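Side-chain contact in uncharacterized protein BF1531 (Bacteroides fragilis, PDB 3SLR), which binds magnesium through a HAD-like phosphatase domain that follows an FkbH-type N-terminal domain, and probably acts as a hydrolase on ester bonds: residues N231-G236 / M296-D301. Sequence-based numbering, arbitrary orientation.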
ATOM      1  N   ASN A 231      -6.581  12.493  21.970  1.00 18.43           N
ATOM      2  CA  ASN A 231      -7.389  11.428  21.393  1.00 17.74           C
ATOM      3  C   ASN A 231      -6.936  11.001  19.998  1.00 17.02           C
ATOM      4  O   ASN A 231      -7.643  10.286  19.300  1.00 17.12           O
ATOM      5  CB  ASN A 231      -8.877  11.779  21.430  1.00 18.81           C
ATOM      6  CG  ASN A 231      -9.420  11.808  22.850  1.00 24.82           C
ATOM      7  OD1 ASN A 231      -9.128  10.915  23.661  1.00 26.26           O
ATOM      8  ND2 ASN A 231     -10.195  12.839  23.168  1.00 29.88           N
ATOM      9  N   THR A 232      -5.735  11.427  19.620  1.00 16.89           N
ATOM     10  CA  THR A 232      -5.121  10.967  18.383  1.00 17.25           C
ATOM     11  C   THR A 232      -3.889  10.127  18.700  1.00 17.60           C
ATOM     12  O   THR A 232      -3.844   8.942  18.336  1.00 16.02           O
ATOM     13  CB  THR A 232      -4.807  12.148  17.413  1.00 14.60           C
ATOM     14  OG1 THR A 232      -6.036  12.779  17.047  1.00 18.95           O
ATOM     15  CG2 THR A 232      -4.142  11.647  16.144  1.00 14.35           C
ATOM     16  N   ILE A 233      -2.918  10.696  19.417  1.00 15.39           N
ATOM     17  CA  ILE A 233      -1.759   9.902  19.853  1.00 17.88           C
ATOM     18  C   ILE A 233      -1.786   9.477  21.333  1.00 17.30           C
ATOM     19  O   ILE A 233      -0.941   8.711  21.774  1.00 17.59           O
ATOM     20  CB  ILE A 233      -0.405  10.556  19.499  1.00 17.51           C
ATOM     21  CG1 ILE A 233      -0.143  11.803  20.362  1.00 15.91           C
ATOM     22  CG2 ILE A 233      -0.350  10.871  18.005  1.00 17.21           C
ATOM     23  CD1 ILE A 233       1.313  12.240  20.367  1.00 18.65           C
ATOM     24  N   TRP A 234      -2.740   9.997  22.098  1.00 17.54           N
ATOM     25  CA  TRP A 234      -2.982   9.524  23.463  1.00 15.47           C
ATOM     26  C   TRP A 234      -4.467   9.669  23.752  1.00 17.95           C
ATOM     27  O   TRP A 234      -5.147  10.462  23.111  1.00 16.34           O
ATOM     28  CB  TRP A 234      -2.141  10.274  24.521  1.00 15.77           C
ATOM     29  CG  TRP A 234      -2.343  11.789  24.582  1.00 15.18           C
ATOM     30  CD1 TRP A 234      -3.513  12.460  24.826  1.00 17.04           C
ATOM     31  CD2 TRP A 234      -1.331  12.799  24.422  1.00 16.96           C
ATOM     32  NE1 TRP A 234      -3.291  13.825  24.808  1.00 13.83           N
ATOM     33  CE2 TRP A 234      -1.960  14.056  24.566  1.00 15.49           C
ATOM     34  CE3 TRP A 234       0.045  12.762  24.157  1.00 19.48           C
ATOM     35  CZ2 TRP A 234      -1.259  15.263  24.452  1.00 16.56           C
ATOM     36  CZ3 TRP A 234       0.739  13.958  24.053  1.00 18.15           C
ATOM     37  CH2 TRP A 234       0.087  15.192  24.204  1.00 16.58           C
ATOM     38  N   GLY A 235      -4.980   8.888  24.693  1.00 16.29           N
ATOM     39  CA  GLY A 235      -6.374   9.016  25.070  1.00 17.66           C
ATOM     40  C   GLY A 235      -6.551  10.166  26.047  1.00 19.41           C
ATOM     41  O   GLY A 235      -5.696  10.409  26.889  1.00 20.02           O
ATOM     42  N   GLY A 236      -7.665  10.876  25.940  1.00 22.63           N
ATOM     43  CA  GLY A 236      -7.953  11.941  26.877  1.00 21.35           C
ATOM     44  C   GLY A 236      -7.542  13.305  26.375  1.00 23.48           C
ATOM     45  O   GLY A 236      -7.017  13.454  25.270  1.00 21.15           O
HETATM   46  N   MSE A 296       5.332   7.709  27.085  1.00 20.47           N
HETATM   47  CA  MSE A 296       5.324   8.188  25.707  1.00 19.05           C
HETATM   48  C   MSE A 296       6.355   7.422  24.874  1.00 21.32           C
HETATM   49  O   MSE A 296       7.506   7.251  25.283  1.00 20.30           O
HETATM   50  CB  MSE A 296       5.618   9.695  25.651  1.00 19.10           C
HETATM   51  CG  MSE A 296       4.510  10.570  26.225  1.00 20.07           C
HETATM   52 SE   MSE A 296       2.929  10.653  25.091  1.00 29.73          SE
HETATM   53  CE  MSE A 296       3.661  11.692  23.590  1.00 16.89           C
ATOM     54  N   VAL A 297       5.938   6.951  23.704  1.00 19.52           N
ATOM     55  CA  VAL A 297       6.874   6.366  22.748  1.00 20.79           C
ATOM     56  C   VAL A 297       7.542   7.479  21.951  1.00 20.80           C
ATOM     57  O   VAL A 297       8.767   7.522  21.818  1.00 22.01           O
ATOM     58  CB  VAL A 297       6.167   5.364  21.803  1.00 18.19           C
ATOM     59  CG1 VAL A 297       7.131   4.835  20.748  1.00 17.47           C
ATOM     60  CG2 VAL A 297       5.604   4.206  22.612  1.00 21.70           C
ATOM     61  N   LEU A 298       6.729   8.389  21.430  1.00 18.78           N
ATOM     62  CA  LEU A 298       7.242   9.572  20.741  1.00 19.17           C
ATOM     63  C   LEU A 298       7.838  10.561  21.740  1.00 20.11           C
ATOM     64  O   LEU A 298       7.258  10.803  22.797  1.00 21.48           O
ATOM     65  CB  LEU A 298       6.118  10.236  19.941  1.00 17.92           C
ATOM     66  CG  LEU A 298       5.525   9.340  18.848  1.00 18.31           C
ATOM     67  CD1 LEU A 298       4.379  10.027  18.119  1.00 20.82           C
ATOM     68  CD2 LEU A 298       6.621   8.942  17.877  1.00 19.70           C
ATOM     69  N   LYS A 299       9.003  11.115  21.409  1.00 21.15           N
ATOM     70  CA  LYS A 299       9.635  12.154  22.225  1.00 20.16           C
ATOM     71  C   LYS A 299       9.721  13.441  21.403  1.00 21.00           C
ATOM     72  O   LYS A 299       9.503  13.426  20.190  1.00 20.55           O
ATOM     73  CB  LYS A 299      11.039  11.720  22.642  1.00 20.89           C
ATOM     74  CG  LYS A 299      11.105  10.362  23.325  1.00 21.18           C
ATOM     75  CD  LYS A 299      10.263  10.300  24.582  1.00 22.33           C
ATOM     76  CE  LYS A 299      10.391   8.921  25.230  1.00 23.84           C
ATOM     77  NZ  LYS A 299       9.646   8.794  26.504  1.00 23.54           N
ATOM     78  N   LEU A 300      10.040  14.555  22.053  1.00 22.98           N
ATOM     79  CA  LEU A 300      10.124  15.818  21.332  1.00 22.39           C
ATOM     80  C   LEU A 300      11.097  15.756  20.165  1.00 21.96           C
ATOM     81  O   LEU A 300      10.870  16.401  19.152  1.00 22.35           O
ATOM     82  CB  LEU A 300      10.481  16.985  22.255  1.00 20.90           C
ATOM     83  CG  LEU A 300       9.341  17.471  23.151  1.00 23.84           C
ATOM     84  CD1 LEU A 300       9.715  18.767  23.873  1.00 25.53           C
ATOM     85  CD2 LEU A 300       8.084  17.668  22.330  1.00 23.77           C
ATOM     86  N   ASP A 301      12.173  14.986  20.289  1.00 22.59           N
ATOM     87  CA  ASP A 301      13.169  14.956  19.213  1.00 28.30           C
ATOM     88  C   ASP A 301      12.706  14.160  17.996  1.00 26.83           C
ATOM     89  O   ASP A 301      13.407  14.085  16.986  1.00 27.39           O
ATOM     90  CB  ASP A 301      14.528  14.452  19.703  1.00 30.56           C
ATOM     91  CG  ASP A 301      14.478  13.028  20.218  1.00 37.13           C
ATOM     92  OD1 ASP A 301      13.540  12.283  19.855  1.00 36.17           O
ATOM     93  OD2 ASP A 301      15.391  12.649  20.985  1.00 45.52           O
TER
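The loop that follows the first two metal-binding aspartates of a HAD-like phosphatase domain is backed here by a Met-aromatic contact, in which W234 meets M296, modelled as selenomethionine. The selenium lies 3.7 Å from CE3 of W234 and approaches the indole obliquely, 72° off the normal of the six-membered ring. The methyl CE sits in the ring plane at the indole edge, 3.7 Å from CZ3. The M296 chain is bent at both chi2 and chi3 (-72° and -69°), which curls its end back to the tryptophan although its CB does not point directly there. I233 lies to one side of the indole plane, under the CE3-CZ3 rim of the benzo ring: its CD1 is 4.0 Å from CE of M296, the two side chains crossing at about a right angle, and touches CD1 of L298 more loosely, at 4.4 Å.

Segment 231-236 follows strand 224-227 of the four-stranded parallel sheet and holds T232 of a sequence that fits the HAD-type DxDx(T/V) motif. D228 and D230, together with D336, hold the magnesium ion. On the opposite edge of the indole from M296, NE1 of W234 hydrogen-bonds OD1 of D230, which probably limits the rotation of that side chain and ties it to the hydrophobic packing behind. T232 OG1 bonds both D228 OD2 and the backbone N of D336, linking two metal-binding residues. Within the same loop, N231 OD1 accepts the backbone N-H of G236 at 2.7 Å, the donor standing above the carbonyl plane.

No hydrogen bond runs directly between the segments; Q262 of helix 255-270 bridges them, its NE2 bonding I233 O and its OE1 the backbone nitrogens of V297 and L298.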